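Local coordinates for mitochondrial dynamics protein MID49 (Mus musculus, PDB 4WOY), which recruits the dynamin-related fission protein Drp1 to the mitochondrial outer membrane, regulates its GTPase activity and is required for mitochondrial fission, at residues K135-S138 with N142-A145. The protein carries 1 engineered substitution. Sequence-based numbering, arbitrary orientation.
Sequences KALS and NWPA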
# COMPACT_ATOMS: atom_id res chain seq x y z
N LYS A 135 -14.54 -6.87 13.77
CA LYS A 135 -15.13 -7.54 14.91
C LYS A 135 -14.44 -8.88 15.20
O LYS A 135 -14.15 -9.19 16.34
CB LYS A 135 -16.62 -7.77 14.69
CG LYS A 135 -17.36 -8.27 15.93
CD LYS A 135 -18.88 -8.43 15.68
CE LYS A 135 -19.65 -7.16 16.06
NZ LYS A 135 -21.13 -7.35 16.02
N ALA A 136 -14.15 -9.64 14.15
CA ALA A 136 -13.45 -10.92 14.29
C ALA A 136 -12.02 -10.75 14.79
O ALA A 136 -11.55 -11.51 15.63
CB ALA A 136 -13.46 -11.67 12.95
N LEU A 137 -11.33 -9.76 14.27
CA LEU A 137 -9.95 -9.52 14.64
C LEU A 137 -9.88 -9.12 16.10
O LEU A 137 -9.07 -9.65 16.88
CB LEU A 137 -9.35 -8.41 13.77
CG LEU A 137 -8.96 -8.77 12.34
CD1 LEU A 137 -8.29 -7.57 11.69
CD2 LEU A 137 -8.10 -9.99 12.24
N SER A 138 -10.76 -8.20 16.49
CA SER A 138 -10.65 -7.55 17.79
C SER A 138 -11.31 -8.32 18.93
O SER A 138 -10.90 -8.21 20.08
CB SER A 138 -11.26 -6.15 17.71
OG SER A 138 -10.87 -5.37 18.82
N ASN A 142 -7.79 -15.37 18.74
CA ASN A 142 -6.99 -15.64 19.94
C ASN A 142 -5.56 -15.11 19.82
O ASN A 142 -4.61 -15.87 19.63
CB ASN A 142 -6.99 -17.14 20.23
CG ASN A 142 -6.71 -17.46 21.68
OD1 ASN A 142 -6.13 -16.65 22.41
ND2 ASN A 142 -7.14 -18.63 22.11
N TRP A 143 -5.42 -13.79 19.89
CA TRP A 143 -4.11 -13.14 19.78
C TRP A 143 -3.14 -13.44 20.92
O TRP A 143 -1.94 -13.52 20.68
CB TRP A 143 -4.29 -11.62 19.67
CG TRP A 143 -4.96 -11.23 18.38
CD1 TRP A 143 -6.14 -10.56 18.23
CD2 TRP A 143 -4.51 -11.54 17.05
NE1 TRP A 143 -6.44 -10.41 16.89
CE2 TRP A 143 -5.46 -11.00 16.15
CE3 TRP A 143 -3.40 -12.22 16.54
CZ2 TRP A 143 -5.32 -11.12 14.77
CZ3 TRP A 143 -3.26 -12.33 15.16
CH2 TRP A 143 -4.22 -11.78 14.30
N PRO A 144 -3.64 -13.61 22.15
CA PRO A 144 -2.64 -13.97 23.17
C PRO A 144 -1.95 -15.31 22.88
O PRO A 144 -0.73 -15.41 23.03
CB PRO A 144 -3.47 -14.05 24.46
CG PRO A 144 -4.89 -14.15 24.01
CD PRO A 144 -4.96 -13.36 22.76
N ALA A 145 -2.71 -16.30 22.45
CA ALA A 145 -2.16 -17.63 22.19
C ALA A 145 -1.22 -17.63 21.00
O ALA A 145 -0.15 -18.25 21.05
CB ALA A 145 -3.28 -18.62 21.97
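The turn between two consecutive helices, 126-139 and 143-150, in the nucleotidyltransferase-like part of the cytosolic domain is bridged where the indole of W143, the first residue of the second helix, reaches back to L137 in the last turn of the first. The indole N-H is given to a main-chain carbonyl: W143 NE1 lies 2.7 Å from L137 O, a short bond that is bent at the hydrogen, with an N-H...O angle of 142°. The oxygen sits at the edge of the indole, close to the ring plane, whereas NE1 stands 27° out of the plane of the L137 carbonyl. This carbonyl belongs to the C-terminal turn of its helix, where main-chain oxygens commonly lack an amide partner one turn on; the indole probably fills that role for L137 O.

Beside the polar bond the two side chains make one apolar touch. The leucine and indole side chains cross at a slant, and the benzo edge of W143 meets one methyl branch, CZ2 lying 3.9 Å from L137 CD2. Because CG of W143 is anti to its own carbonyl carbon (chi1 -67°), the indole extends across the turn and puts its NE1 edge against the preceding helix. Both residues are buried: L137 also packs on L35 of helix 18-42, and W143 on I154 and P156 of strand 153-156, so the turn is tied to a long helix and to a strand at one end of the mixed sheet.

The start of the second helix has a polar cap of its own. N142 occupies the N-cap position, and its OD1 accepts a weak capping bond from A145 N at 3.4 Å.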